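Sarcolemmal membrane-associated protein (Homo sapiens, PDB 6AR0) associates with the STRIPAK core to form an extended complex that dephosphorylates STK3 and inhibits Hippo signalling; this chain is the protein's FHA domain. Local coordinates at residues A6-R11 with R20-D25; V50-H55 with K73-T78; I97-I102 with T124-L129. All coordinates share one frame; numbering follows the deposited sequence.

Contact 1 (A6-R11 with R20-D25); sequences AIFTCR and RHVYLD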
loop_
_atom_site.group_PDB
_atom_site.type_symbol
_atom_site.label_atom_id
_atom_site.label_comp_id
_atom_site.label_asym_id
_atom_site.label_seq_id
_atom_site.Cartn_x
_atom_site.Cartn_y
_atom_site.Cartn_z
ATOM N N ALA A 6 10.009 4.221 -0.611
ATOM C CA ALA A 6 9.337 3.005 -0.170
ATOM C C ALA A 6 9.482 1.955 -1.256
ATOM O O ALA A 6 9.091 2.191 -2.408
ATOM C CB ALA A 6 7.851 3.253 0.070
ATOM N N ILE A 7 10.027 0.798 -0.897
ATOM C CA ILE A 7 10.118 -0.336 -1.806
ATOM C C ILE A 7 9.040 -1.334 -1.423
ATOM O O ILE A 7 8.985 -1.782 -0.276
ATOM C CB ILE A 7 11.505 -0.995 -1.755
ATOM C CG1 ILE A 7 12.593 -0.004 -2.201
ATOM C CG2 ILE A 7 11.517 -2.256 -2.624
ATOM C CD1 ILE A 7 14.008 -0.563 -2.178
ATOM N N PHE A 8 8.177 -1.661 -2.380
ATOM C CA PHE A 8 7.109 -2.643 -2.201
ATOM C C PHE A 8 7.510 -3.928 -2.914
ATOM O O PHE A 8 7.737 -3.908 -4.123
ATOM C CB PHE A 8 5.805 -2.173 -2.856
ATOM C CG PHE A 8 5.131 -0.995 -2.196
ATOM C CD1 PHE A 8 3.966 -1.178 -1.487
ATOM C CD2 PHE A 8 5.606 0.301 -2.355
ATOM C CE1 PHE A 8 3.308 -0.106 -0.915
ATOM C CE2 PHE A 8 4.945 1.388 -1.782
ATOM C CZ PHE A 8 3.795 1.175 -1.072
ATOM N N THR A 9 7.585 -5.045 -2.179
ATOM C CA THR A 9 7.868 -6.343 -2.776
ATOM C C THR A 9 6.702 -7.287 -2.541
ATOM O O THR A 9 6.077 -7.288 -1.478
ATOM C CB THR A 9 9.161 -6.951 -2.224
ATOM O OG1 THR A 9 9.128 -6.990 -0.805
ATOM C CG2 THR A 9 10.339 -6.120 -2.655
ATOM N N CYS A 10 6.424 -8.117 -3.531
ATOM C CA CYS A 10 5.242 -8.966 -3.544
ATOM C C CYS A 10 5.438 -10.201 -2.672
ATOM O O CYS A 10 6.362 -10.992 -2.903
ATOM C CB CYS A 10 5.011 -9.365 -4.998
ATOM S SG CYS A 10 3.595 -10.376 -5.368
ATOM N N ARG A 11 4.544 -10.404 -1.699
ATOM C CA ARG A 11 4.594 -11.557 -0.812
ATOM C C ARG A 11 3.977 -12.787 -1.474
ATOM O O ARG A 11 3.231 -12.673 -2.445
ATOM C CB ARG A 11 3.825 -11.248 0.470
ATOM C CG ARG A 11 4.483 -10.194 1.338
ATOM C CD ARG A 11 5.512 -10.788 2.255
ATOM N NE ARG A 11 4.892 -11.571 3.318
ATOM C CZ ARG A 11 5.562 -12.116 4.330
ATOM N NH1 ARG A 11 6.878 -11.979 4.434
ATOM N NH2 ARG A 11 4.916 -12.800 5.257
ATOM N N ARG A 20 8.081 -2.388 -6.662
ATOM C CA ARG A 20 7.921 -0.956 -6.870
ATOM C C ARG A 20 8.964 -0.194 -6.067
ATOM O O ARG A 20 9.209 -0.507 -4.899
ATOM C CB ARG A 20 6.525 -0.483 -6.455
ATOM C CG ARG A 20 5.392 -1.312 -7.025
ATOM C CD ARG A 20 5.382 -1.283 -8.555
ATOM N NE ARG A 20 4.296 -2.093 -9.102
ATOM C CZ ARG A 20 3.031 -1.685 -9.244
ATOM N NH1 ARG A 20 2.667 -0.462 -8.907
ATOM N NH2 ARG A 20 2.120 -2.517 -9.716
ATOM N N HIS A 21 9.577 0.798 -6.704
ATOM C CA HIS A 21 10.499 1.737 -6.066
ATOM C C HIS A 21 9.798 3.088 -6.076
ATOM O O HIS A 21 9.862 3.815 -7.062
ATOM C CB HIS A 21 11.850 1.799 -6.800
ATOM C CG HIS A 21 12.624 0.523 -6.732
ATOM N ND1 HIS A 21 13.840 0.350 -7.362
ATOM C CD2 HIS A 21 12.345 -0.644 -6.107
ATOM C CE1 HIS A 21 14.277 -0.875 -7.113
ATOM N NE2 HIS A 21 13.395 -1.492 -6.344
ATOM N N VAL A 22 9.091 3.388 -4.991
ATOM C CA VAL A 22 8.162 4.519 -4.935
ATOM C C VAL A 22 8.812 5.637 -4.132
ATOM O O VAL A 22 8.908 5.560 -2.906
ATOM C CB VAL A 22 6.813 4.121 -4.315
ATOM C CG1 VAL A 22 5.860 5.315 -4.291
ATOM C CG2 VAL A 22 6.187 2.954 -5.060
ATOM N N TYR A 23 9.226 6.699 -4.809
ATOM C CA TYR A 23 9.780 7.857 -4.132
ATOM C C TYR A 23 8.664 8.723 -3.560
ATOM O O TYR A 23 7.593 8.878 -4.156
ATOM C CB TYR A 23 10.671 8.639 -5.095
ATOM C CG TYR A 23 11.907 7.854 -5.433
ATOM C CD1 TYR A 23 12.961 7.791 -4.541
ATOM C CD2 TYR A 23 12.008 7.143 -6.628
ATOM C CE1 TYR A 23 14.096 7.050 -4.832
ATOM C CE2 TYR A 23 13.142 6.402 -6.925
ATOM C CZ TYR A 23 14.177 6.370 -6.033
ATOM O OH TYR A 23 15.318 5.649 -6.328
ATOM N N LEU A 24 8.913 9.263 -2.379
ATOM C CA LEU A 24 7.899 9.920 -1.552
ATOM C C LEU A 24 8.226 11.394 -1.311
ATOM O O LEU A 24 8.086 11.917 -0.199
ATOM C CB LEU A 24 7.728 9.178 -0.231
ATOM C CG LEU A 24 7.211 7.744 -0.357
ATOM C CD1 LEU A 24 7.207 7.080 1.006
ATOM C CD2 LEU A 24 5.825 7.690 -0.975
ATOM N N ASP A 25 8.651 12.107 -2.349
ATOM C CA ASP A 25 8.763 13.557 -2.228
ATOM C C ASP A 25 7.425 14.180 -1.873
ATOM O O ASP A 25 7.384 15.247 -1.247
ATOM C CB ASP A 25 9.270 14.172 -3.534
ATOM C CG ASP A 25 10.742 13.915 -3.783
ATOM O OD1 ASP A 25 11.473 13.495 -2.853
ATOM O OD2 ASP A 25 11.187 14.167 -4.925
#
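Phe8 and Val22 cross obliquely on the inner side of two antiparallel strands. CG of Phe8 lies anti to the carbonyl carbon (chi1 -69°). Ring atoms CD2 and CE2 then meet methyl CG2 of Val22, with Phe8 CD2 3.8 Å from Val22 CG2. This methyl is the one beside the backbone N of Val22. Phe8 CB also meets CB of its direct partner Arg20 at 4.0 Å. Beyond CB the arginine chain bends at chi2 and leads away from Phe8. Its NH1 bonds to the carbonyls of Asn43 and Thr45. Further along, Leu24 CD1 reaches Ala6 CB, the two apolar groups lying 4.0 Å apart.

These residues belong to the N-terminal hairpin of the FHA beta sandwich. Strand 6-10 sits between strand 20-23 and strand 117-128. Ala6, Phe8, Arg20 and Val22 share the buried face.

Ile7 and His21 occupy the other face, as a non-hydrogen-bonded pair. Their side chains run side by side and point the same way. Ile7 CG2 approaches His21 CD2 at 3.9 Å, and CG1 lies almost as near. NE2, next to CD2 in the ring, bonds to Glu19 OE2.

The flanking pairs carry the backbone bonds. Ala6 N gives a nearly straight bond to Val22 O (2.9 Å, 176°), although it comes from above the carbonyl plane. Val22 N returns one to Ala6 O at 2.8 Å, in plane. Phe8 and Arg20 exchange two bonds, with Phe8 N 3.0 Å from Arg20 O.

Contact 2 (V50-H55 with K73-T78); sequences VLSRNH and KSSNGT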
loop_
_atom_site.group_PDB
_atom_site.type_symbol
_atom_site.label_atom_id
_atom_site.label_comp_id
_atom_site.label_asym_id
_atom_site.label_seq_id
_atom_site.Cartn_x
_atom_site.Cartn_y
_atom_site.Cartn_z
ATOM N N VAL A 50 -9.753 -6.135 -6.333
ATOM C CA VAL A 50 -10.329 -5.856 -5.022
ATOM C C VAL A 50 -9.919 -4.501 -4.467
ATOM O O VAL A 50 -10.421 -4.114 -3.398
ATOM C CB VAL A 50 -10.048 -7.008 -4.033
ATOM C CG1 VAL A 50 -10.536 -8.351 -4.589
ATOM C CG2 VAL A 50 -8.584 -7.091 -3.696
ATOM N N LEU A 51 -9.057 -3.750 -5.153
ATOM C CA LEU A 51 -8.688 -2.410 -4.700
ATOM C C LEU A 51 -9.698 -1.383 -5.178
ATOM O O LEU A 51 -10.275 -1.505 -6.262
ATOM C CB LEU A 51 -7.316 -1.986 -5.221
ATOM C CG LEU A 51 -6.141 -2.376 -4.300
ATOM C CD1 LEU A 51 -5.939 -3.886 -4.209
ATOM C CD2 LEU A 51 -4.859 -1.707 -4.744
ATOM N N SER A 52 -9.886 -0.348 -4.367
ATOM C CA SER A 52 -10.627 0.832 -4.782
ATOM C C SER A 52 -9.737 1.749 -5.623
ATOM O O SER A 52 -8.504 1.674 -5.585
ATOM C CB SER A 52 -11.153 1.575 -3.550
ATOM O OG SER A 52 -12.053 0.766 -2.818
ATOM N N ARG A 53 -10.379 2.626 -6.401
ATOM C CA ARG A 53 -9.628 3.580 -7.209
ATOM C C ARG A 53 -8.781 4.485 -6.328
ATOM O O ARG A 53 -7.597 4.712 -6.605
ATOM C CB ARG A 53 -10.589 4.416 -8.054
ATOM C CG ARG A 53 -9.889 5.448 -8.932
ATOM C CD ARG A 53 -10.871 6.310 -9.715
ATOM N NE ARG A 53 -10.168 7.249 -10.593
ATOM C CZ ARG A 53 -10.219 7.248 -11.926
ATOM N NH1 ARG A 53 -10.964 6.373 -12.592
ATOM N NH2 ARG A 53 -9.521 8.150 -12.604
ATOM N N ASN A 54 -9.375 5.009 -5.258
ATOM C CA ASN A 54 -8.684 5.833 -4.273
ATOM C C ASN A 54 -8.669 5.032 -2.977
ATOM O O ASN A 54 -9.518 5.192 -2.106
ATOM C CB ASN A 54 -9.386 7.165 -4.101
ATOM C CG ASN A 54 -9.594 7.879 -5.416
ATOM O OD1 ASN A 54 -8.652 8.093 -6.169
ATOM N ND2 ASN A 54 -10.839 8.232 -5.708
ATOM N N HIS A 55 -7.706 4.122 -2.875
ATOM C CA HIS A 55 -7.727 3.116 -1.824
ATOM C C HIS A 55 -7.030 3.589 -0.550
ATOM O O HIS A 55 -7.575 3.475 0.552
ATOM C CB HIS A 55 -7.079 1.838 -2.365
ATOM C CG HIS A 55 -7.314 0.646 -1.510
ATOM N ND1 HIS A 55 -8.196 -0.353 -1.856
ATOM C CD2 HIS A 55 -6.816 0.320 -0.298
ATOM C CE1 HIS A 55 -8.214 -1.253 -0.894
ATOM N NE2 HIS A 55 -7.387 -0.869 0.061
ATOM N N LYS A 73 -11.143 5.525 2.596
ATOM C CA LYS A 73 -12.482 4.990 2.349
ATOM C C LYS A 73 -12.463 3.829 1.355
ATOM O O LYS A 73 -13.332 3.730 0.487
ATOM C CB LYS A 73 -13.466 6.081 1.899
ATOM C CG LYS A 73 -13.490 7.289 2.813
ATOM C CD LYS A 73 -14.604 8.252 2.454
ATOM C CE LYS A 73 -14.584 9.481 3.351
ATOM N NZ LYS A 73 -13.416 10.369 3.086
ATOM N N SER A 74 -11.488 2.933 1.482
ATOM C CA SER A 74 -11.466 1.765 0.616
ATOM C C SER A 74 -12.677 0.891 0.912
ATOM O O SER A 74 -13.153 0.806 2.048
ATOM C CB SER A 74 -10.193 0.938 0.815
ATOM O OG SER A 74 -10.245 0.171 2.005
ATOM N N SER A 75 -13.155 0.203 -0.122
ATOM C CA SER A 75 -14.253 -0.732 0.074
ATOM C C SER A 75 -13.820 -1.948 0.874
ATOM O O SER A 75 -14.571 -2.412 1.746
ATOM C CB SER A 75 -14.811 -1.175 -1.273
ATOM O OG SER A 75 -15.275 -0.066 -2.017
ATOM N N ASN A 76 -12.627 -2.490 0.593
ATOM C CA ASN A 76 -12.260 -3.819 1.077
ATOM C C ASN A 76 -11.135 -3.847 2.101
ATOM O O ASN A 76 -10.769 -4.942 2.564
ATOM C CB ASN A 76 -11.937 -4.752 -0.091
ATOM C CG ASN A 76 -13.149 -5.030 -0.941
ATOM O OD1 ASN A 76 -14.255 -5.224 -0.426
ATOM N ND2 ASN A 76 -12.958 -5.039 -2.249
ATOM N N GLY A 77 -10.565 -2.706 2.456
ATOM C CA GLY A 77 -9.691 -2.660 3.612
ATOM C C GLY A 77 -8.229 -2.415 3.277
ATOM O O GLY A 77 -7.747 -2.715 2.179
ATOM N N THR A 78 -7.524 -1.847 4.249
ATOM C CA THR A 78 -6.079 -1.691 4.241
ATOM C C THR A 78 -5.577 -2.207 5.576
ATOM O O THR A 78 -6.219 -1.975 6.606
ATOM C CB THR A 78 -5.709 -0.200 4.096
ATOM O OG1 THR A 78 -6.249 0.306 2.875
ATOM C CG2 THR A 78 -4.207 0.016 4.077
HETATM O O HOH W 1 -11.268 -1.873 -1.852
HETATM O O HOH W 2 -14.290 1.215 -4.380
HETATM O O HOH W 3 -12.299 5.019 -1.917
#
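Two direct hydrogen bonds join the loops 50-55 and 73-78. Asn76 ND2 donates to Val50 O at 2.9 Å. The bond is fairly straight (166°) and lies on a lone pair of the carbonyl, close to the amide plane. His55 NE2 donates to Gly77 O at 2.8 Å. Here the acceptor lies in the ring plane, but the donor stands well above the carbonyl plane. A third bond, within loop 50-55, sets the imidazole: Ser52 N donates to His55 ND1 at 3.0 Å, also in the ring plane. CG of His55 is anti to the backbone N (chi1 -167°), which turns the ring toward loop 73-78.

A CH-pi contact covers one face of this ring. Ser74 CB sits over its centre, 3.4 Å from the His55 ring centroid and 8° off the normal. Ser74 OG takes the crowded position between backbone N and carbonyl carbon. There Ser74 OG accepts from Gly77 N at 2.9 Å, an ST motif, and also bonds to Asp71. Thr78 OG1, at the ring edge beside CD2, bonds to Asp71 as well.

Two waters add bridges. Water 1 donates to Val50 O, accepts from Asn76 N and bonds to Ser52 OG. Water 2 links Ser52 OG with Ser75 OG.

The Ser-Arg-Asn-His and Ser-Ser-Asn-Gly sequences are hallmarks of the FHA phosphopeptide-binding loops, so this is probably the recognition end of the domain. Leu51 O bonds to Arg32 and Asn54 OD1 to Lys29. With ND1 accepting and NE2 donating, the buried His55 is probably neutral with its proton on NE2, and it bonds to both loops.

Contact 3 (I97-I102 with T124-L129); sequences ILSGDI and TIKLFL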
loop_
_atom_site.group_PDB
_atom_site.type_symbol
_atom_site.label_atom_id
_atom_site.label_comp_id
_atom_site.label_asym_id
_atom_site.label_seq_id
_atom_site.Cartn_x
_atom_site.Cartn_y
_atom_site.Cartn_z
ATOM N N ILE A 97 3.961 3.581 9.612
ATOM C CA ILE A 97 4.543 2.358 9.086
ATOM C C ILE A 97 6.053 2.377 9.309
ATOM O O ILE A 97 6.705 3.436 9.294
ATOM C CB ILE A 97 4.182 2.102 7.606
ATOM C CG1 ILE A 97 4.456 3.343 6.749
ATOM C CG2 ILE A 97 2.717 1.682 7.500
ATOM C CD1 ILE A 97 4.375 3.086 5.234
ATOM N N LEU A 98 6.604 1.183 9.541
ATOM C CA LEU A 98 8.014 0.988 9.834
ATOM C C LEU A 98 8.587 0.034 8.799
ATOM O O LEU A 98 7.862 -0.732 8.147
ATOM C CB LEU A 98 8.216 0.427 11.243
ATOM C CG LEU A 98 7.723 1.276 12.424
ATOM C CD1 LEU A 98 8.121 0.597 13.705
ATOM C CD2 LEU A 98 8.206 2.706 12.409
ATOM N N SER A 99 9.895 0.086 8.631
ATOM C CA SER A 99 10.519 -0.730 7.606
ATOM C C SER A 99 10.434 -2.200 7.990
ATOM O O SER A 99 10.801 -2.582 9.102
ATOM C CB SER A 99 11.973 -0.308 7.416
ATOM O OG SER A 99 12.426 -0.809 6.180
ATOM N N GLY A 100 9.938 -3.021 7.068
ATOM C CA GLY A 100 9.668 -4.425 7.320
ATOM C C GLY A 100 8.215 -4.778 7.550
ATOM O O GLY A 100 7.887 -5.971 7.670
ATOM N N ASP A 101 7.338 -3.790 7.609
ATOM C CA ASP A 101 5.921 -4.070 7.749
ATOM C C ASP A 101 5.395 -4.837 6.539
ATOM O O ASP A 101 5.883 -4.712 5.410
ATOM C CB ASP A 101 5.119 -2.778 7.884
ATOM C CG ASP A 101 5.188 -2.149 9.254
ATOM O OD1 ASP A 101 5.658 -2.792 10.216
ATOM O OD2 ASP A 101 4.731 -0.980 9.352
ATOM N N ILE A 102 4.362 -5.628 6.793
ATOM C CA ILE A 102 3.588 -6.290 5.749
ATOM C C ILE A 102 2.308 -5.483 5.565
ATOM O O ILE A 102 1.510 -5.344 6.495
ATOM C CB ILE A 102 3.268 -7.747 6.114
ATOM C CG1 ILE A 102 4.557 -8.536 6.378
ATOM C CG2 ILE A 102 2.423 -8.387 5.020
ATOM C CD1 ILE A 102 5.528 -8.530 5.235
ATOM N N THR A 124 5.639 -6.636 1.305
ATOM C CA THR A 124 6.572 -6.124 2.294
ATOM C C THR A 124 6.922 -4.711 1.880
ATOM O O THR A 124 7.071 -4.436 0.685
ATOM C CB THR A 124 7.858 -6.946 2.286
ATOM O OG1 THR A 124 7.537 -8.312 2.534
ATOM C CG2 THR A 124 8.856 -6.441 3.332
ATOM N N ILE A 125 7.047 -3.804 2.843
ATOM C CA ILE A 125 7.479 -2.438 2.555
ATOM C C ILE A 125 8.783 -2.185 3.300
ATOM O O ILE A 125 8.884 -2.456 4.501
ATOM C CB ILE A 125 6.383 -1.389 2.860
ATOM C CG1 ILE A 125 6.649 -0.046 2.159
ATOM C CG2 ILE A 125 6.162 -1.234 4.365
ATOM C CD1 ILE A 125 5.467 0.941 2.160
ATOM N N LYS A 126 9.781 -1.688 2.578
ATOM C CA LYS A 126 11.046 -1.241 3.148
ATOM C C LYS A 126 11.156 0.254 2.907
ATOM O O LYS A 126 10.780 0.741 1.838
ATOM C CB LYS A 126 12.221 -1.985 2.517
ATOM C CG LYS A 126 12.194 -3.481 2.808
ATOM C CD LYS A 126 12.483 -3.786 4.279
ATOM C CE LYS A 126 12.448 -5.272 4.573
ATOM N NZ LYS A 126 13.736 -5.928 4.216
ATOM N N LEU A 127 11.594 0.983 3.922
ATOM C CA LEU A 127 11.463 2.429 3.948
ATOM C C LEU A 127 12.819 3.063 4.200
ATOM O O LEU A 127 13.561 2.623 5.084
ATOM C CB LEU A 127 10.512 2.859 5.069
ATOM C CG LEU A 127 9.100 2.282 4.954
ATOM C CD1 LEU A 127 8.316 2.575 6.229
ATOM C CD2 LEU A 127 8.386 2.854 3.729
ATOM N N PHE A 128 13.126 4.105 3.432
ATOM C CA PHE A 128 14.424 4.769 3.485
ATOM C C PHE A 128 14.239 6.276 3.539
ATOM O O PHE A 128 13.453 6.845 2.772
ATOM C CB PHE A 128 15.288 4.370 2.283
ATOM C CG PHE A 128 15.437 2.895 2.163
ATOM C CD1 PHE A 128 16.423 2.214 2.853
ATOM C CD2 PHE A 128 14.519 2.171 1.433
ATOM C CE1 PHE A 128 16.498 0.830 2.784
ATOM C CE2 PHE A 128 14.605 0.796 1.354
ATOM C CZ PHE A 128 15.602 0.124 2.027
ATOM N N LEU A 129 14.988 6.907 4.447
ATOM C CA LEU A 129 15.005 8.343 4.581
ATOM C C LEU A 129 15.625 8.983 3.340
ATOM O O LEU A 129 16.321 8.323 2.567
ATOM C CB LEU A 129 15.819 8.717 5.820
ATOM C CG LEU A 129 15.408 8.071 7.148
ATOM C CD1 LEU A 129 16.377 8.434 8.253
ATOM C CD2 LEU A 129 13.989 8.463 7.528
#
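Ser99 turns OG anti to its backbone N (chi1 -162°), and the oxygen thereby reaches strand 124-128. Ser99 OG accepts from Leu127 N at 3.0 Å, apparently in place of a backbone carbonyl. Glu134 is its second partner. Lys126 bends at chi2, so CD comes alongside at 3.5 Å from Ser99 OG and CE lies near Gly100. Asp101, with CG anti to the carbonyl carbon, turns its carboxylate back on its own turn. Asp101 OD2 accepts from Leu98 N at 2.9 Å, met from above the carboxylate plane, while OD1 bonds to Asn81.

Leu98 to Asp101 form a type II beta turn, with Gly100 in its third position at phi 102°. The turn leads from strand 95-97 in one sheet of the FHA sandwich to strand 102-105 in the other. Two bonds fix it to strand 124-128, both nearly along the C=O axis. Gly100 N donates to Ile125 O at 2.8 Å, and Ile125 N donates to Asp101 O at 3.0 Å.

On the inner side, Ile97 crosses Ile125 and Leu127 at about a right angle. The tips of the two isoleucines meet, Ile97 CD1 3.9 Å from Ile125 CD1. Leu127 CD1 touches Ile97 CG1 and lies against the backbone of Ile97 and Leu98. At the other end, Ile102 CD1 approaches Thr124 OG1 at 3.4 Å, the two side chains crossing obliquely.

In the fold
Contacts 1 and 3 meet in one sheet, where strands 5-10 and 117-128 are neighbours. Ile7 N lies 2.8 Å from Lys126 O, a probable hydrogen bond, and Phe8 packs on Ile125 between the sheets. Contact 1 is buried and joins a hairpin through regular backbone pairing and apolar side chains. Contact 3 is only partly buried; a turn docks on a strand, and a serine hydroxyl adds to the backbone bonds. Contact 2 lies across the chain's centre from both, about 18 Å from contact 1 and 20 Å from contact 3 between centres. It joins loops, largely buried, through polar side chains and water.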